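Local coordinates for hypothetical protein SPy0176 (Streptococcus pyogenes serotype M1, PDB 2OQT) that probably serves as the phosphate-carrying EIIA component of a sugar phosphotransferase system that takes up and phosphorylates ascorbate, at residues Asn3-Leu16 / Cys136-Lys150. Residues are numbered along the deposited sequence; the frame is centred on the assembly and turned at random.
Sequences NLKQALIDNNSIRL and CQSPKEVLEMVEESK. Unlike the reference sequence in segment 3-16: L8 (reference Phe).
N3 and K150 open a contact in which the helices 4-10 and 139-149 of this EIIA domain run nearly antiparallel, at 158°, so that the start of one lies beside the end of the other. K150 NZ donates to N3 OD1 over 2.7 Å, coming from above the amide carbonyl plane, while the same oxygen caps its own helix through a weak bond from Q6 N. CG anti to the backbone N (chi1 164°) places OD1 where both donors meet it. L4 crosses V146 at about a right angle, CD2 touching CG1 at 3.6 Å, and it also packs on F81 of strand 80-86. K5 lies over L143, its CD 3.7 Å from L143 CD1, and bends at chi2, chi3 and chi4 to carry NZ to a salt bridge with E147 OE2 (3.1 Å). L8 CB and I9 CG1 both meet L143 CD1, and L8 CD2 also approaches V146 CG2. Beyond the Schellman motif that ends the helix, with N12 as its C-prime residue, the chain passes into strand 14-18, which pairs in parallel with strand 80-86. I14 and V142 slide past each other in opposite directions, I14 CD1 3.3 Å from V142 CG1, and I14 CB meets P139 CB. L16 spreads its two methyls along the approach to helix 139-149: CD1 lies 3.4 Å from S138 C and near the P139 ring, and CD2 lies 3.3 Å from C136 O. The chemistry is thus divided: aliphatic branches join the C-terminal helix to both helix 4-10 and the sheet edge, while the one salt bridge and the one hydrogen bond between the segments lie at the N3/K150 end, where E147 probably offsets part of the positive charge brought by two lysines whose NZ atoms stand 6.4 Å apart.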
loop_
_atom_site.group_PDB
_atom_site.type_symbol
_atom_site.label_atom_id
_atom_site.label_comp_id
_atom_site.label_asym_id
_atom_site.label_seq_id
_atom_site.Cartn_x
_atom_site.Cartn_y
_atom_site.Cartn_z
ATOM N N ASN A 3 13.811 0.746 -2.208
ATOM C CA ASN A 3 13.740 1.172 -0.821
ATOM C C ASN A 3 12.382 1.800 -0.633
ATOM O O ASN A 3 11.985 2.641 -1.427
ATOM C CB ASN A 3 14.876 2.167 -0.498
ATOM C CG ASN A 3 14.648 2.951 0.811
ATOM O OD1 ASN A 3 13.546 2.979 1.373
ATOM N ND2 ASN A 3 15.701 3.608 1.289
ATOM N N LEU A 4 11.666 1.407 0.412
ATOM C CA LEU A 4 10.321 1.923 0.652
ATOM C C LEU A 4 10.243 3.421 0.896
ATOM O O LEU A 4 9.457 4.091 0.240
ATOM C CB LEU A 4 9.636 1.152 1.773
ATOM C CG LEU A 4 8.304 1.695 2.287
ATOM C CD1 LEU A 4 7.221 1.610 1.220
ATOM C CD2 LEU A 4 7.904 0.953 3.556
ATOM N N LYS A 5 11.046 3.945 1.823
ATOM C CA LYS A 5 11.169 5.389 2.047
ATOM C C LYS A 5 11.452 6.147 0.766
ATOM O O LYS A 5 10.762 7.104 0.428
ATOM C CB LYS A 5 12.294 5.696 3.051
ATOM C CG LYS A 5 11.928 6.738 4.130
ATOM C CD LYS A 5 12.388 8.151 3.764
ATOM C CE LYS A 5 13.797 8.450 4.301
ATOM N NZ LYS A 5 13.822 8.459 5.805
ATOM N N GLN A 6 12.460 5.713 0.032
ATOM C CA GLN A 6 12.857 6.441 -1.142
ATOM C C GLN A 6 11.763 6.406 -2.164
ATOM O O GLN A 6 11.446 7.436 -2.754
ATOM C CB GLN A 6 14.157 5.888 -1.732
ATOM C CG GLN A 6 14.736 6.757 -2.862
ATOM C CD GLN A 6 14.897 8.248 -2.447
ATOM O OE1 GLN A 6 15.342 8.568 -1.317
ATOM N NE2 GLN A 6 14.507 9.150 -3.350
ATOM N N ALA A 7 11.211 5.210 -2.384
ATOM C CA ALA A 7 10.125 4.972 -3.367
ATOM C C ALA A 7 8.940 5.908 -3.136
ATOM O O ALA A 7 8.289 6.378 -4.074
ATOM C CB ALA A 7 9.663 3.509 -3.306
ATOM N N LEU A 8 8.692 6.169 -1.858
ATOM C CA LEU A 8 7.544 6.926 -1.398
ATOM C C LEU A 8 7.756 8.412 -1.667
ATOM O O LEU A 8 6.795 9.166 -1.913
ATOM C CB LEU A 8 7.379 6.682 0.091
ATOM C CG LEU A 8 6.233 5.920 0.764
ATOM C CD1 LEU A 8 5.335 5.000 -0.095
ATOM C CD2 LEU A 8 6.802 5.188 2.006
ATOM N N ILE A 9 9.029 8.807 -1.627
ATOM C CA ILE A 9 9.438 10.173 -1.912
ATOM C C ILE A 9 9.474 10.389 -3.411
ATOM O O ILE A 9 9.003 11.422 -3.900
ATOM C CB ILE A 9 10.835 10.512 -1.339
ATOM C CG1 ILE A 9 10.819 10.590 0.188
ATOM C CG2 ILE A 9 11.304 11.843 -1.904
ATOM C CD1 ILE A 9 12.222 10.471 0.824
ATOM N N ASP A 10 10.040 9.425 -4.134
ATOM C CA ASP A 10 10.199 9.552 -5.572
ATOM C C ASP A 10 8.887 9.656 -6.321
ATOM O O ASP A 10 8.823 10.090 -7.490
ATOM C CB ASP A 10 11.013 8.392 -6.097
ATOM C CG ASP A 10 12.442 8.453 -5.619
ATOM O OD1 ASP A 10 12.886 9.571 -5.196
ATOM O OD2 ASP A 10 13.123 7.393 -5.662
ATOM N N ASN A 11 7.835 9.261 -5.626
ATOM C CA ASN A 11 6.532 9.123 -6.206
ATOM C C ASN A 11 5.596 10.067 -5.532
ATOM O O ASN A 11 4.479 10.281 -6.031
ATOM C CB ASN A 11 6.080 7.679 -6.042
ATOM C CG ASN A 11 6.692 6.795 -7.072
ATOM O OD1 ASN A 11 6.242 6.806 -8.221
ATOM N ND2 ASN A 11 7.763 6.084 -6.715
ATOM N N ASN A 12 6.061 10.607 -4.388
ATOM C CA ASN A 12 5.275 11.489 -3.541
ATOM C C ASN A 12 3.979 10.830 -3.233
ATOM O O ASN A 12 2.925 11.381 -3.521
ATOM C CB ASN A 12 5.012 12.819 -4.246
ATOM C CG ASN A 12 6.061 13.851 -3.929
ATOM O OD1 ASN A 12 5.837 15.037 -4.124
ATOM N ND2 ASN A 12 7.205 13.409 -3.419
ATOM N N SER A 13 4.083 9.650 -2.624
ATOM C CA SER A 13 3.059 8.592 -2.674
ATOM C C SER A 13 2.153 8.502 -1.477
ATOM O O SER A 13 1.264 7.650 -1.431
ATOM C CB SER A 13 3.776 7.267 -2.707
ATOM O OG SER A 13 3.847 6.800 -4.007
ATOM N N ILE A 14 2.414 9.336 -0.481
ATOM C CA ILE A 14 1.691 9.259 0.757
ATOM C C ILE A 14 0.418 10.107 0.657
ATOM O O ILE A 14 0.454 11.239 0.153
ATOM C CB ILE A 14 2.605 9.632 1.940
ATOM C CG1 ILE A 14 4.001 8.984 1.737
ATOM C CG2 ILE A 14 1.935 9.254 3.300
ATOM C CD1 ILE A 14 4.738 8.526 2.981
ATOM N N ARG A 15 -0.710 9.518 1.046
ATOM C CA ARG A 15 -1.955 10.245 1.274
ATOM C C ARG A 15 -2.475 9.909 2.634
ATOM O O ARG A 15 -2.331 8.791 3.144
ATOM C CB ARG A 15 -3.047 9.942 0.276
ATOM C CG ARG A 15 -2.671 10.145 -1.153
ATOM C CD ARG A 15 -2.531 11.576 -1.605
ATOM N NE ARG A 15 -2.083 11.566 -2.994
ATOM C CZ ARG A 15 -0.807 11.524 -3.369
ATOM N NH1 ARG A 15 0.173 11.541 -2.463
ATOM N NH2 ARG A 15 -0.512 11.496 -4.665
ATOM N N LEU A 16 -3.101 10.912 3.224
ATOM C CA LEU A 16 -3.393 10.894 4.634
ATOM C C LEU A 16 -4.863 11.174 4.869
ATOM O O LEU A 16 -5.393 12.182 4.378
ATOM C CB LEU A 16 -2.478 11.900 5.339
ATOM C CG LEU A 16 -1.185 11.237 5.797
ATOM C CD1 LEU A 16 -0.141 12.272 6.093
ATOM C CD2 LEU A 16 -1.477 10.385 7.041
ATOM N N CYS A 136 -0.902 10.050 12.017
ATOM C CA CYS A 136 0.091 10.837 11.286
ATOM C C CYS A 136 -0.541 12.061 10.623
ATOM O O CYS A 136 -1.574 11.977 9.967
ATOM C CB CYS A 136 0.798 9.979 10.241
ATOM S SG CYS A 136 2.340 9.238 10.807
ATOM N N GLN A 137 0.120 13.195 10.791
ATOM C CA GLN A 137 -0.438 14.492 10.436
ATOM C C GLN A 137 0.215 15.090 9.177
ATOM O O GLN A 137 -0.149 16.189 8.764
ATOM C CB GLN A 137 -0.289 15.436 11.650
ATOM C CG GLN A 137 -1.562 16.156 12.061
ATOM C CD GLN A 137 -2.783 15.231 12.182
ATOM O OE1 GLN A 137 -2.721 14.158 12.801
ATOM N NE2 GLN A 137 -3.907 15.660 11.602
ATOM N N SER A 138 1.172 14.353 8.588
ATOM C CA SER A 138 1.930 14.759 7.385
ATOM C C SER A 138 2.902 13.659 6.865
ATOM O O SER A 138 3.492 12.918 7.661
ATOM C CB SER A 138 2.711 16.052 7.655
ATOM O OG SER A 138 3.979 15.788 8.233
ATOM N N PRO A 139 3.114 13.584 5.528
ATOM C CA PRO A 139 4.001 12.558 4.979
ATOM C C PRO A 139 5.350 12.512 5.678
ATOM O O PRO A 139 5.926 11.426 5.810
ATOM C CB PRO A 139 4.178 12.983 3.530
ATOM C CG PRO A 139 3.028 13.806 3.234
ATOM C CD PRO A 139 2.559 14.447 4.474
ATOM N N LYS A 140 5.835 13.677 6.130
ATOM C CA LYS A 140 7.069 13.782 6.939
ATOM C C LYS A 140 7.119 12.713 8.044
ATOM O O LYS A 140 8.072 11.929 8.107
ATOM C CB LYS A 140 7.253 15.188 7.526
ATOM C CG LYS A 140 8.472 15.296 8.489
ATOM C CD LYS A 140 8.631 16.673 9.202
ATOM C CE LYS A 140 7.309 17.147 9.880
ATOM N NZ LYS A 140 7.199 18.646 10.012
ATOM N N GLU A 141 6.094 12.646 8.890
ATOM C CA GLU A 141 6.129 11.645 9.966
ATOM C C GLU A 141 5.856 10.228 9.535
ATOM O O GLU A 141 6.330 9.297 10.176
ATOM C CB GLU A 141 5.298 12.025 11.197
ATOM C CG GLU A 141 4.040 12.783 10.957
ATOM C CD GLU A 141 3.799 13.780 12.078
ATOM O OE1 GLU A 141 2.721 13.746 12.733
ATOM O OE2 GLU A 141 4.726 14.594 12.299
ATOM N N VAL A 142 5.113 10.051 8.449
ATOM C CA VAL A 142 5.031 8.729 7.846
ATOM C C VAL A 142 6.444 8.293 7.457
ATOM O O VAL A 142 6.904 7.233 7.867
ATOM C CB VAL A 142 4.065 8.658 6.651
ATOM C CG1 VAL A 142 4.154 7.308 5.973
ATOM C CG2 VAL A 142 2.622 8.914 7.099
ATOM N N LEU A 143 7.154 9.140 6.721
ATOM C CA LEU A 143 8.526 8.832 6.334
ATOM C C LEU A 143 9.436 8.621 7.560
ATOM O O LEU A 143 10.391 7.848 7.515
ATOM C CB LEU A 143 9.096 9.919 5.408
ATOM C CG LEU A 143 8.883 9.983 3.872
ATOM C CD1 LEU A 143 8.795 8.611 3.148
ATOM C CD2 LEU A 143 7.706 10.841 3.485
ATOM N N GLU A 144 9.137 9.303 8.662
ATOM C CA GLU A 144 9.952 9.145 9.863
ATOM C C GLU A 144 9.711 7.794 10.515
ATOM O O GLU A 144 10.649 7.162 11.016
ATOM C CB GLU A 144 9.786 10.321 10.823
ATOM C CG GLU A 144 10.851 11.420 10.587
ATOM C CD GLU A 144 10.312 12.840 10.792
ATOM O OE1 GLU A 144 9.141 12.969 11.219
ATOM O OE2 GLU A 144 11.051 13.825 10.529
HETATM N N MSE A 145 8.460 7.345 10.469
HETATM C CA MSE A 145 8.135 5.982 10.860
HETATM C C MSE A 145 8.850 4.971 9.992
HETATM O O MSE A 145 9.351 3.986 10.523
HETATM C CB MSE A 145 6.644 5.737 10.812
HETATM C CG MSE A 145 5.897 6.569 11.790
HETATM SE SE MSE A 145 4.115 5.889 12.037
HETATM C CE MSE A 145 4.560 4.023 12.505
ATOM N N VAL A 146 8.922 5.220 8.678
ATOM C CA VAL A 146 9.594 4.302 7.748
ATOM C C VAL A 146 11.111 4.205 7.967
ATOM O O VAL A 146 11.685 3.132 7.771
ATOM C CB VAL A 146 9.263 4.602 6.236
ATOM C CG1 VAL A 146 9.808 3.505 5.307
ATOM C CG2 VAL A 146 7.763 4.743 6.023
ATOM N N GLU A 147 11.765 5.302 8.362
ATOM C CA GLU A 147 13.199 5.229 8.714
ATOM C C GLU A 147 13.391 4.366 9.970
ATOM O O GLU A 147 14.283 3.512 10.047
ATOM C CB GLU A 147 13.833 6.618 8.900
ATOM C CG GLU A 147 15.358 6.623 8.841
ATOM C CD GLU A 147 15.903 6.680 7.411
ATOM O OE1 GLU A 147 15.697 5.723 6.619
ATOM O OE2 GLU A 147 16.555 7.690 7.065
ATOM N N GLU A 148 12.513 4.583 10.936
ATOM C CA GLU A 148 12.487 3.818 12.148
ATOM C C GLU A 148 12.389 2.294 11.902
ATOM O O GLU A 148 12.830 1.503 12.739
ATOM C CB GLU A 148 11.329 4.347 12.975
ATOM C CG GLU A 148 11.277 3.881 14.406
ATOM C CD GLU A 148 10.146 4.521 15.187
ATOM O OE1 GLU A 148 9.878 4.032 16.310
ATOM O OE2 GLU A 148 9.528 5.501 14.689
ATOM N N SER A 149 11.833 1.906 10.743
ATOM C CA SER A 149 11.626 0.499 10.306
ATOM C C SER A 149 12.902 -0.199 9.933
ATOM O O SER A 149 13.032 -1.414 10.145
ATOM C CB SER A 149 10.761 0.422 9.047
ATOM O OG SER A 149 9.527 1.053 9.232
ATOM N N LYS A 150 13.820 0.557 9.332
ATOM C CA LYS A 150 15.048 -0.002 8.766
ATOM C C LYS A 150 16.038 -0.576 9.809
ATOM O O LYS A 150 16.962 -1.312 9.453
ATOM C CB LYS A 150 15.750 1.028 7.870
ATOM C CG LYS A 150 14.819 1.844 6.977
ATOM C CD LYS A 150 15.605 2.578 5.887
ATOM C CE LYS A 150 14.685 3.264 4.863
ATOM N NZ LYS A 150 13.800 2.346 4.029
#